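Local coordinates for protein ulvan Lyase-PL25 (Pseudoalteromonas sp. PLSV, PDB 5UAM) that cleaves ulvan, the sulfated cell-wall polysaccharide of green seaweeds, as a polysaccharide lyase of family 25 built on a beta-propeller fold, at residues 128-134 with 181-187; 204-210 with 283-288; 216-222 with 237-243. All coordinates share one frame; numbering follows the deposited sequence.

Contact 1 (128-134 with 181-187); sequences NPLGNTH and HGAHRSD. With ZN (zinc ion), chain D; EDO (1,2-ethanediol), chain J; PO4 (phosphate ion), chain E.
The amide of N128 grips the backbone of the 181-187 loop: ND2 donates to H181 O at 2.9 Å in a nearly straight bond that lies in the amide plane. The same ND2 also reaches N132 O, which takes A183 N from the opposite face of its carbonyl at 3.0 Å, so one oxygen ties both loops together. With CG turned away from the backbone N (chi1 179°), N128 also presents OD1 to L130 N, closing an Asx turn, and to H181 ND1 in a weak, bent bond. Further along, N132 OD1 accepts R185 N at 2.9 Å from above its carbonyl plane, while D187 N points almost straight down the carbonyl to L130 O at 2.9 Å. L130 CB sits over one face of the H181 imidazole, 4.0 Å from its centroid, and A183 CB lies against N132 OD1. G131 and G182 come so close to the opposite loop that a CB on either would clash. Just beyond A183, H184 binds zinc through ND1 and phosphate O1 through NE2. Two propeller loops thus meet where one carries a zinc ligand of the probable substrate site.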
loop_
_atom_site.group_PDB
_atom_site.type_symbol
_atom_site.label_atom_id
_atom_site.label_comp_id
_atom_site.label_asym_id
_atom_site.label_seq_id
_atom_site.Cartn_x
_atom_site.Cartn_y
_atom_site.Cartn_z
ATOM N N ASN A 128 -19.644 14.520 -1.914
ATOM C CA ASN A 128 -18.185 14.522 -1.986
ATOM C C ASN A 128 -17.742 15.624 -2.947
ATOM O O ASN A 128 -18.060 15.565 -4.139
ATOM C CB ASN A 128 -17.739 13.173 -2.512
ATOM C CG ASN A 128 -16.242 13.051 -2.653
ATOM O OD1 ASN A 128 -15.495 13.977 -2.355
ATOM N ND2 ASN A 128 -15.792 11.877 -3.086
ATOM N N PRO A 129 -17.044 16.663 -2.474
ATOM C CA PRO A 129 -16.719 17.789 -3.360
ATOM C C PRO A 129 -15.505 17.555 -4.238
ATOM O O PRO A 129 -15.259 18.372 -5.140
ATOM C CB PRO A 129 -16.447 18.928 -2.381
ATOM C CG PRO A 129 -15.895 18.253 -1.191
ATOM C CD PRO A 129 -16.578 16.890 -1.096
ATOM N N LEU A 130 -14.778 16.461 -4.036
ATOM C CA LEU A 130 -13.549 16.202 -4.764
ATOM C C LEU A 130 -13.564 14.868 -5.481
ATOM O O LEU A 130 -12.525 14.448 -6.010
ATOM C CB LEU A 130 -12.341 16.307 -3.839
ATOM C CG LEU A 130 -12.062 17.701 -3.287
ATOM C CD1 LEU A 130 -10.934 17.620 -2.289
ATOM C CD2 LEU A 130 -11.701 18.677 -4.393
ATOM N N GLY A 131 -14.720 14.230 -5.575
ATOM C CA GLY A 131 -14.772 12.967 -6.274
ATOM C C GLY A 131 -16.157 12.375 -6.237
ATOM O O GLY A 131 -17.128 13.019 -5.832
ATOM N N ASN A 132 -16.225 11.127 -6.698
ATOM C CA ASN A 132 -17.433 10.317 -6.605
ATOM C C ASN A 132 -17.313 9.379 -5.404
ATOM O O ASN A 132 -16.354 9.431 -4.630
ATOM C CB ASN A 132 -17.713 9.606 -7.941
ATOM C CG ASN A 132 -16.662 8.557 -8.312
ATOM O OD1 ASN A 132 -15.541 8.585 -7.845
ATOM N ND2 ASN A 132 -17.056 7.616 -9.165
ATOM N N THR A 133 -18.327 8.537 -5.215
ATOM C CA THR A 133 -18.408 7.674 -4.042
ATOM C C THR A 133 -18.648 6.233 -4.471
ATOM O O THR A 133 -18.875 5.931 -5.647
ATOM C CB THR A 133 -19.532 8.130 -3.102
ATOM O OG1 THR A 133 -20.802 7.958 -3.737
ATOM C CG2 THR A 133 -19.362 9.593 -2.725
ATOM N N HIS A 134 -18.603 5.340 -3.487
ATOM C CA HIS A 134 -18.898 3.930 -3.716
ATOM C C HIS A 134 -19.563 3.385 -2.460
ATOM O O HIS A 134 -20.783 3.536 -2.310
ATOM C CB HIS A 134 -17.629 3.188 -4.126
ATOM C CG HIS A 134 -17.843 1.747 -4.455
ATOM N ND1 HIS A 134 -18.750 1.313 -5.397
ATOM C CD2 HIS A 134 -17.265 0.632 -3.946
ATOM C CE1 HIS A 134 -18.712 -0.008 -5.461
ATOM N NE2 HIS A 134 -17.810 -0.442 -4.601
ATOM N N HIS A 181 -9.703 10.689 -2.627
ATOM C CA HIS A 181 -10.843 11.348 -1.979
ATOM C C HIS A 181 -12.170 10.930 -2.625
ATOM O O HIS A 181 -12.932 11.732 -3.171
ATOM C CB HIS A 181 -10.641 12.862 -2.004
ATOM C CG HIS A 181 -11.506 13.652 -1.066
ATOM N ND1 HIS A 181 -12.871 13.765 -1.216
ATOM C CD2 HIS A 181 -11.179 14.486 -0.045
ATOM C CE1 HIS A 181 -13.352 14.591 -0.300
ATOM N NE2 HIS A 181 -12.346 15.026 0.438
ATOM N N GLY A 182 -12.414 9.610 -2.581
ATOM C CA GLY A 182 -13.612 9.033 -3.151
ATOM C C GLY A 182 -13.313 7.768 -3.922
ATOM O O GLY A 182 -12.339 7.077 -3.605
ATOM N N ALA A 183 -14.149 7.481 -4.918
ATOM C CA ALA A 183 -13.940 6.348 -5.813
ATOM C C ALA A 183 -13.110 6.782 -7.026
ATOM O O ALA A 183 -12.301 7.701 -6.908
ATOM C CB ALA A 183 -15.293 5.736 -6.171
ATOM N N HIS A 184 -13.243 6.123 -8.186
ATOM C CA HIS A 184 -12.285 6.364 -9.276
ATOM C C HIS A 184 -12.179 7.817 -9.676
ATOM O O HIS A 184 -11.084 8.305 -10.000
ATOM C CB HIS A 184 -12.691 5.618 -10.524
ATOM C CG HIS A 184 -12.405 4.171 -10.451
ATOM N ND1 HIS A 184 -12.286 3.386 -11.574
ATOM C CD2 HIS A 184 -12.220 3.361 -9.389
ATOM C CE1 HIS A 184 -12.041 2.141 -11.197
ATOM N NE2 HIS A 184 -11.990 2.102 -9.880
ATOM N N ARG A 185 -13.310 8.504 -9.771
ATOM C CA ARG A 185 -13.338 9.801 -10.418
ATOM C C ARG A 185 -13.186 10.856 -9.328
ATOM O O ARG A 185 -14.083 11.650 -9.037
ATOM C CB ARG A 185 -14.591 9.939 -11.273
ATOM C CG ARG A 185 -14.552 8.931 -12.418
ATOM C CD ARG A 185 -15.723 9.040 -13.374
ATOM N NE ARG A 185 -15.439 8.299 -14.594
ATOM C CZ ARG A 185 -16.175 8.358 -15.694
ATOM N NH1 ARG A 185 -17.259 9.131 -15.739
ATOM N NH2 ARG A 185 -15.817 7.652 -16.754
ATOM N N SER A 186 -11.989 10.842 -8.738
ATOM C CA SER A 186 -11.707 11.617 -7.546
ATOM C C SER A 186 -10.266 12.089 -7.563
ATOM O O SER A 186 -9.377 11.418 -8.097
ATOM C CB SER A 186 -11.882 10.772 -6.276
ATOM O OG SER A 186 -13.175 10.192 -6.206
ATOM N N ASP A 187 -10.038 13.234 -6.938
ATOM C CA ASP A 187 -8.668 13.672 -6.721
ATOM C C ASP A 187 -7.996 12.798 -5.666
ATOM O O ASP A 187 -8.646 12.206 -4.803
ATOM C CB ASP A 187 -8.633 15.101 -6.192
ATOM C CG ASP A 187 -9.051 16.164 -7.217
ATOM O OD1 ASP A 187 -9.480 15.872 -8.363
ATOM O OD2 ASP A 187 -8.956 17.352 -6.828
HETATM ZN ZN ZN D . -12.344 3.858 -13.582
HETATM C C1 EDO J . -12.161 18.371 -8.148
HETATM O O1 EDO J . -11.313 17.967 -9.236
HETATM C C2 EDO J . -13.367 19.129 -8.692
HETATM O O2 EDO J . -14.082 18.281 -9.599
HETATM P P PO4 E . -10.851 0.582 -7.010
HETATM O O1 PO4 E . -11.708 0.212 -8.203
HETATM O O2 PO4 E . -9.813 1.551 -7.402
HETATM O O3 PO4 E . -10.214 -0.713 -6.563
HETATM O O4 PO4 E . -11.763 1.194 -5.952
HETATM O O HOH W 1 -15.727 4.818 -9.257
#

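Contact 2 (204-210 with 283-288); sequences VSFLKHK and LPVTRE. With EDO (1,2-ethanediol), chain J.
L283 CD1 rests 4.0 Å from F206 CB and lies close to V204 CG1, while L207 CD2 runs alongside V285, 4.1 Å from its CB and pointing the same way. These contacts form the apolar centre, which M264 of strand 258-267 and Y237 extend. P284, preceded by a cis peptide bond, lays its ring beside K208, with P284 CG 3.9 Å from K208 CB. Between the side chains, V285 uses both its N and its O, so the two bonds flank L207: V285 N donates to F206 O from above the carbonyl plane, and K208 N donates to V285 O, each at 2.9 Å. A water links K208 O and R287 N farther along.

At the polar edge, K210 stretches past the T286 methyl and bends at its last torsion (chi4 63°), bringing NZ to the syn lone pair of E288 OE1 at 2.8 Å. R287 NH1 stands 4.0 Å from K210 NZ, but D219 pairs with both cations and so probably offsets their repulsion. With an alanine at this lysine, E288 is likely to lose its close cationic mate and the T286 methyl part of its aliphatic cover. A single beta bridge beside a classic bulge, where F206 and L207 both face W188, thus joins strand 204-211 of the propeller to the N-terminus of helix 287-293, with T286 as its N-cap.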
loop_
_atom_site.group_PDB
_atom_site.type_symbol
_atom_site.label_atom_id
_atom_site.label_comp_id
_atom_site.label_asym_id
_atom_site.label_seq_id
_atom_site.Cartn_x
_atom_site.Cartn_y
_atom_site.Cartn_z
ATOM N N VAL A 204 -5.908 18.571 0.775
ATOM C CA VAL A 204 -5.152 19.270 -0.259
ATOM C C VAL A 204 -5.000 18.309 -1.435
ATOM O O VAL A 204 -4.428 17.211 -1.287
ATOM C CB VAL A 204 -3.765 19.667 0.268
ATOM C CG1 VAL A 204 -2.930 20.314 -0.831
ATOM C CG2 VAL A 204 -3.884 20.599 1.449
ATOM N N SER A 205 -5.524 18.710 -2.604
ATOM C CA SER A 205 -5.459 17.874 -3.800
ATOM C C SER A 205 -4.078 17.948 -4.436
ATOM O O SER A 205 -3.588 19.041 -4.729
ATOM C CB SER A 205 -6.477 18.310 -4.852
ATOM O OG SER A 205 -7.799 18.066 -4.429
ATOM N N PHE A 206 -3.470 16.785 -4.702
ATOM C CA PHE A 206 -2.189 16.746 -5.404
ATOM C C PHE A 206 -2.236 16.055 -6.764
ATOM O O PHE A 206 -1.341 16.297 -7.591
ATOM C CB PHE A 206 -1.049 16.186 -4.525
ATOM C CG PHE A 206 -1.179 14.724 -4.193
ATOM C CD1 PHE A 206 -1.859 14.298 -3.057
ATOM C CD2 PHE A 206 -0.610 13.770 -5.015
ATOM C CE1 PHE A 206 -1.970 12.961 -2.764
ATOM C CE2 PHE A 206 -0.713 12.434 -4.728
ATOM C CZ PHE A 206 -1.402 12.023 -3.598
ATOM N N LEU A 207 -3.272 15.278 -7.058
ATOM C CA LEU A 207 -3.499 14.747 -8.398
ATOM C C LEU A 207 -4.942 15.027 -8.779
ATOM O O LEU A 207 -5.856 14.755 -7.997
ATOM C CB LEU A 207 -3.240 13.246 -8.506
ATOM C CG LEU A 207 -1.753 12.874 -8.528
ATOM C CD1 LEU A 207 -1.574 11.381 -8.230
ATOM C CD2 LEU A 207 -1.129 13.223 -9.866
ATOM N N LYS A 208 -5.131 15.585 -9.966
ATOM C CA LYS A 208 -6.430 16.047 -10.445
ATOM C C LYS A 208 -7.152 14.988 -11.269
ATOM O O LYS A 208 -6.607 14.478 -12.253
ATOM C CB LYS A 208 -6.190 17.247 -11.358
ATOM C CG LYS A 208 -7.438 17.831 -12.004
ATOM C CD LYS A 208 -8.298 18.528 -10.963
ATOM C CE LYS A 208 -9.320 19.390 -11.646
ATOM N NZ LYS A 208 -10.163 20.121 -10.652
ATOM N N HIS A 209 -8.412 14.735 -10.931
ATOM C CA HIS A 209 -9.326 14.045 -11.831
ATOM C C HIS A 209 -10.136 15.075 -12.607
ATOM O O HIS A 209 -10.462 16.151 -12.099
ATOM C CB HIS A 209 -10.279 13.111 -11.068
ATOM C CG HIS A 209 -11.552 13.766 -10.628
ATOM N ND1 HIS A 209 -11.644 14.548 -9.492
ATOM C CD2 HIS A 209 -12.789 13.773 -11.183
ATOM C CE1 HIS A 209 -12.877 14.997 -9.366
ATOM N NE2 HIS A 209 -13.594 14.540 -10.377
ATOM N N LYS A 210 -10.469 14.742 -13.852
ATOM C CA LYS A 210 -11.209 15.643 -14.730
ATOM C C LYS A 210 -11.528 14.913 -16.026
ATOM O O LYS A 210 -10.924 13.882 -16.331
ATOM C CB LYS A 210 -10.427 16.926 -15.057
ATOM C CG LYS A 210 -9.027 16.673 -15.671
ATOM C CD LYS A 210 -8.398 17.994 -16.106
ATOM C CE LYS A 210 -6.945 17.844 -16.522
ATOM N NZ LYS A 210 -6.793 16.973 -17.714
ATOM N N LEU A 283 -0.071 22.573 -7.942
ATOM C CA LEU A 283 -1.036 21.554 -7.554
ATOM C C LEU A 283 -2.450 22.006 -7.880
ATOM O O LEU A 283 -2.755 23.199 -7.845
ATOM C CB LEU A 283 -1.003 21.294 -6.045
ATOM C CG LEU A 283 0.210 20.638 -5.418
ATOM C CD1 LEU A 283 -0.178 20.056 -4.072
ATOM C CD2 LEU A 283 0.756 19.559 -6.292
ATOM N N PRO A 284 -3.344 21.056 -8.168
ATOM C CA PRO A 284 -3.083 19.627 -8.301
ATOM C C PRO A 284 -2.456 19.318 -9.646
ATOM O O PRO A 284 -2.734 20.035 -10.630
ATOM C CB PRO A 284 -4.486 19.012 -8.203
ATOM C CG PRO A 284 -5.362 20.046 -8.753
ATOM C CD PRO A 284 -4.776 21.369 -8.319
ATOM N N VAL A 285 -1.605 18.295 -9.683
ATOM C CA VAL A 285 -0.956 17.895 -10.919
ATOM C C VAL A 285 -1.977 17.246 -11.841
ATOM O O VAL A 285 -2.723 16.342 -11.437
ATOM C CB VAL A 285 0.229 16.971 -10.620
ATOM C CG1 VAL A 285 0.804 16.394 -11.922
ATOM C CG2 VAL A 285 1.283 17.720 -9.831
ATOM N N THR A 286 -2.008 17.708 -13.088
ATOM C CA THR A 286 -2.864 17.144 -14.120
ATOM C C THR A 286 -2.092 16.132 -14.957
ATOM O O THR A 286 -0.862 16.112 -14.978
ATOM C CB THR A 286 -3.333 18.244 -15.056
ATOM O OG1 THR A 286 -2.174 18.828 -15.659
ATOM C CG2 THR A 286 -4.122 19.310 -14.305
ATOM N N ARG A 287 -2.841 15.335 -15.712
ATOM C CA ARG A 287 -2.215 14.389 -16.629
ATOM C C ARG A 287 -1.269 15.100 -17.591
ATOM O O ARG A 287 -0.170 14.611 -17.867
ATOM C CB ARG A 287 -3.289 13.619 -17.399
ATOM C CG ARG A 287 -2.713 12.498 -18.292
ATOM C CD ARG A 287 -3.736 12.006 -19.287
ATOM N NE ARG A 287 -3.679 12.755 -20.535
ATOM C CZ ARG A 287 -4.549 13.687 -20.926
ATOM N NH1 ARG A 287 -5.601 14.042 -20.179
ATOM N NH2 ARG A 287 -4.362 14.280 -22.095
ATOM N N GLU A 288 -1.661 16.270 -18.091
ATOM C CA GLU A 288 -0.832 16.965 -19.070
ATOM C C GLU A 288 0.486 17.406 -18.452
ATOM O O GLU A 288 1.546 17.284 -19.075
ATOM C CB GLU A 288 -1.608 18.158 -19.633
ATOM C CG GLU A 288 -2.790 17.749 -20.515
ATOM C CD GLU A 288 -4.116 17.586 -19.774
ATOM O OE1 GLU A 288 -4.132 17.435 -18.540
ATOM O OE2 GLU A 288 -5.168 17.661 -20.455
HETATM C C1 EDO J . -12.161 18.371 -8.148
HETATM O O1 EDO J . -11.313 17.967 -9.236
HETATM C C2 EDO J . -13.367 19.129 -8.692
HETATM O O2 EDO J . -14.082 18.281 -9.599
HETATM O O HOH W 2 -5.568 15.264 -14.756
#

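Contact 3 (216-222 with 237-243); sequences DAVDSWY and YDYHVCW. With ZN (zinc ion), chain D; PO4 (phosphate ion), chain E.
V218 and C242, S220 and H240, and Y222 and D238 are the hydrogen-bonded pairs of an antiparallel beta hairpin, strands 217-227 and 232-243, in one sheet of the propeller. The tightly packed part is the face bearing D219, W221 and Y239. Here the edge of the Y239 ring is directed at the face of the W221 indole, centroids 5.1 Å apart and planes at 73°, a T-shaped pair in which Y239 CD1 lies over the rim of the indole. Y237 brings its own edge toward W221 in a more offset version of the same geometry, with Y237 CD2 3.5 Å from W221 CE3. Y239 OH donates to D219 OD1 at 2.5 Å, on the anti side of a carboxylate that probably keeps its negative charge among the cations of the neighbouring strand and helix. Helix 287-293 covers this cluster through R287 and A290.

Looser packing marks the D216 end, where the exposed carboxylate turns away from the partner strand and W243 CE3 approaches the D216 carbonyl and the A217 methyl. The other face, with S220, Y222, H240 and C242, carries the metal and phosphate contacts. The Y222 ring lies alongside H240, Y222 CE1 being 3.7 Å from H240 CB, and Y222 OH hydrogen-bonds O2 of a phosphate, probably from the crystallisation liquor, where substrate is expected to bind. S220 OG lies at the edge of the H240 imidazole and is itself hydrogen-bonded to H184 O. The two zinc ligands of this hairpin hold their side chains anti to the backbone N (chi1 169° for H240, -172° for C242), which carries them to one metal shared with H184 and H254: H240 NE2 binds zinc at 2.0 Å and C242 SG at 2.3 Å.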
loop_
_atom_site.group_PDB
_atom_site.type_symbol
_atom_site.label_atom_id
_atom_site.label_comp_id
_atom_site.label_asym_id
_atom_site.label_seq_id
_atom_site.Cartn_x
_atom_site.Cartn_y
_atom_site.Cartn_z
ATOM N N ASP A 216 -13.735 9.710 -24.425
ATOM C CA ASP A 216 -14.838 9.663 -23.458
ATOM C C ASP A 216 -14.397 8.918 -22.195
ATOM O O ASP A 216 -14.798 7.788 -21.904
ATOM C CB ASP A 216 -16.063 9.012 -24.088
ATOM C CG ASP A 216 -16.678 9.854 -25.183
ATOM O OD1 ASP A 216 -16.661 11.095 -25.062
ATOM O OD2 ASP A 216 -17.184 9.269 -26.166
ATOM N N ALA A 217 -13.544 9.592 -21.428
ATOM C CA ALA A 217 -12.958 9.022 -20.226
ATOM C C ALA A 217 -12.584 10.159 -19.289
ATOM O O ALA A 217 -12.583 11.335 -19.668
ATOM C CB ALA A 217 -11.727 8.177 -20.563
ATOM N N VAL A 218 -12.257 9.785 -18.057
ATOM C CA VAL A 218 -11.883 10.718 -17.002
ATOM C C VAL A 218 -10.475 10.365 -16.546
ATOM O O VAL A 218 -10.128 9.183 -16.427
ATOM C CB VAL A 218 -12.887 10.631 -15.829
ATOM C CG1 VAL A 218 -12.420 11.440 -14.622
ATOM C CG2 VAL A 218 -14.258 11.098 -16.286
ATOM N N ASP A 219 -9.651 11.390 -16.318
ATOM C CA ASP A 219 -8.343 11.171 -15.720
ATOM C C ASP A 219 -8.521 10.651 -14.296
ATOM O O ASP A 219 -9.247 11.242 -13.492
ATOM C CB ASP A 219 -7.537 12.471 -15.642
ATOM C CG ASP A 219 -7.133 13.037 -16.992
ATOM O OD1 ASP A 219 -7.039 12.315 -18.015
ATOM O OD2 ASP A 219 -6.866 14.260 -17.005
ATOM N N SER A 220 -7.831 9.562 -13.980
ATOM C CA SER A 220 -7.892 8.906 -12.683
ATOM C C SER A 220 -6.500 8.385 -12.372
ATOM O O SER A 220 -5.673 8.220 -13.272
ATOM C CB SER A 220 -8.931 7.782 -12.751
ATOM O OG SER A 220 -9.156 7.140 -11.519
ATOM N N TRP A 221 -6.237 8.128 -11.086
ATOM C CA TRP A 221 -4.868 7.867 -10.648
ATOM C C TRP A 221 -4.816 6.822 -9.542
ATOM O O TRP A 221 -5.786 6.604 -8.821
ATOM C CB TRP A 221 -4.241 9.136 -10.071
ATOM C CG TRP A 221 -4.225 10.291 -11.015
ATOM C CD1 TRP A 221 -5.126 11.343 -11.079
ATOM C CD2 TRP A 221 -3.244 10.546 -12.025
ATOM N NE1 TRP A 221 -4.748 12.216 -12.065
ATOM C CE2 TRP A 221 -3.601 11.752 -12.664
ATOM C CE3 TRP A 221 -2.092 9.873 -12.448
ATOM C CZ2 TRP A 221 -2.845 12.295 -13.699
ATOM C CZ3 TRP A 221 -1.347 10.407 -13.483
ATOM C CH2 TRP A 221 -1.723 11.607 -14.099
ATOM N N TYR A 222 -3.619 6.250 -9.374
ATOM C CA TYR A 222 -3.299 5.449 -8.193
ATOM C C TYR A 222 -1.900 5.830 -7.733
ATOM O O TYR A 222 -0.955 5.811 -8.528
ATOM C CB TYR A 222 -3.337 3.947 -8.508
ATOM C CG TYR A 222 -4.732 3.441 -8.787
ATOM C CD1 TYR A 222 -5.243 3.474 -10.085
ATOM C CD2 TYR A 222 -5.544 2.943 -7.780
ATOM C CE1 TYR A 222 -6.529 3.040 -10.359
ATOM C CE2 TYR A 222 -6.817 2.512 -8.036
ATOM C CZ TYR A 222 -7.309 2.527 -9.348
ATOM O OH TYR A 222 -8.587 2.100 -9.619
ATOM N N TYR A 237 3.205 6.969 -8.983
ATOM C CA TYR A 237 1.801 6.816 -9.328
ATOM C C TYR A 237 1.662 6.326 -10.758
ATOM O O TYR A 237 2.526 6.567 -11.591
ATOM C CB TYR A 237 1.016 8.115 -9.125
ATOM C CG TYR A 237 1.583 9.411 -9.681
ATOM C CD1 TYR A 237 2.622 10.084 -9.033
ATOM C CD2 TYR A 237 1.005 10.019 -10.787
ATOM C CE1 TYR A 237 3.075 11.291 -9.491
ATOM C CE2 TYR A 237 1.457 11.227 -11.248
ATOM C CZ TYR A 237 2.491 11.872 -10.594
ATOM O OH TYR A 237 2.918 13.106 -11.053
ATOM N N ASP A 238 0.574 5.604 -11.021
ATOM C CA ASP A 238 0.193 5.272 -12.392
ATOM C C ASP A 238 -1.145 5.915 -12.733
ATOM O O ASP A 238 -1.874 6.409 -11.866
ATOM C CB ASP A 238 0.245 3.753 -12.714
ATOM C CG ASP A 238 -0.764 2.892 -11.936
ATOM O OD1 ASP A 238 -1.186 3.234 -10.826
ATOM O OD2 ASP A 238 -1.105 1.795 -12.457
ATOM N N TYR A 239 -1.427 5.940 -14.031
ATOM C CA TYR A 239 -2.605 6.604 -14.576
ATOM C C TYR A 239 -3.672 5.591 -14.969
ATOM O O TYR A 239 -3.377 4.613 -15.659
ATOM C CB TYR A 239 -2.215 7.442 -15.785
ATOM C CG TYR A 239 -3.392 8.083 -16.486
ATOM C CD1 TYR A 239 -3.965 9.234 -15.995
ATOM C CD2 TYR A 239 -3.891 7.555 -17.670
ATOM C CE1 TYR A 239 -5.027 9.827 -16.641
ATOM C CE2 TYR A 239 -4.960 8.147 -18.330
ATOM C CZ TYR A 239 -5.518 9.291 -17.808
ATOM O OH TYR A 239 -6.570 9.874 -18.466
ATOM N N HIS A 240 -4.905 5.843 -14.544
ATOM C CA HIS A 240 -6.065 5.032 -14.899
ATOM C C HIS A 240 -6.883 5.777 -15.957
ATOM O O HIS A 240 -7.340 6.904 -15.723
ATOM C CB HIS A 240 -6.887 4.746 -13.636
ATOM C CG HIS A 240 -8.232 4.138 -13.890
ATOM N ND1 HIS A 240 -8.424 3.060 -14.727
ATOM C CD2 HIS A 240 -9.450 4.453 -13.396
ATOM C CE1 HIS A 240 -9.709 2.745 -14.745
ATOM N NE2 HIS A 240 -10.354 3.568 -13.934
ATOM N N VAL A 241 -7.031 5.155 -17.128
ATOM C CA VAL A 241 -7.960 5.613 -18.162
ATOM C C VAL A 241 -9.339 5.168 -17.695
ATOM O O VAL A 241 -9.696 3.998 -17.839
ATOM C CB VAL A 241 -7.644 5.011 -19.535
ATOM C CG1 VAL A 241 -8.491 5.709 -20.611
ATOM C CG2 VAL A 241 -6.148 5.043 -19.858
ATOM N N CYS A 242 -10.122 6.085 -17.142
ATOM C CA CYS A 242 -11.395 5.723 -16.533
ATOM C C CYS A 242 -12.494 5.964 -17.564
ATOM O O CYS A 242 -13.065 7.054 -17.677
ATOM C CB CYS A 242 -11.605 6.485 -15.232
ATOM S SG CYS A 242 -13.046 5.905 -14.322
ATOM N N TRP A 243 -12.804 4.917 -18.321
ATOM C CA TRP A 243 -13.685 5.028 -19.476
ATOM C C TRP A 243 -15.143 5.169 -19.057
ATOM O O TRP A 243 -15.592 4.531 -18.098
ATOM C CB TRP A 243 -13.569 3.767 -20.334
ATOM C CG TRP A 243 -12.294 3.647 -21.116
ATOM C CD1 TRP A 243 -11.201 2.873 -20.808
ATOM C CD2 TRP A 243 -11.982 4.310 -22.342
ATOM N NE1 TRP A 243 -10.238 3.014 -21.781
ATOM C CE2 TRP A 243 -10.691 3.893 -22.729
ATOM C CE3 TRP A 243 -12.667 5.218 -23.153
ATOM C CZ2 TRP A 243 -10.081 4.349 -23.902
ATOM C CZ3 TRP A 243 -12.054 5.666 -24.317
ATOM C CH2 TRP A 243 -10.770 5.245 -24.665
HETATM ZN ZN ZN D . -12.344 3.858 -13.582
HETATM P P PO4 E . -10.851 0.582 -7.010
HETATM O O1 PO4 E . -11.708 0.212 -8.203
HETATM O O2 PO4 E . -9.813 1.551 -7.402
HETATM O O3 PO4 E . -10.214 -0.713 -6.563
HETATM O O4 PO4 E . -11.763 1.194 -5.952
#

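Three neighbouring contacts on one side of the propeller show how loops, strand and hairpin combine. Contact 1 closes first along the chain; contact 2 then opens, and contact 3 lies within the span that it encloses. The centres of contacts 1 and 2, and of 1 and 3, are about 13 Å apart, those of 2 and 3 about 11 Å. Strands 204-211 and 217-227 are neighbours in one sheet, and the 181-187 loop connects two further strands of it. Contacts 1 and 3 both supply zinc ligands and phosphate contacts. Contact 2 lies away from the metal, tied to contact 1 where D187 reaches S205 and H209, and to contact 3 by the hydrogen bond between K208 O and W221 NE1.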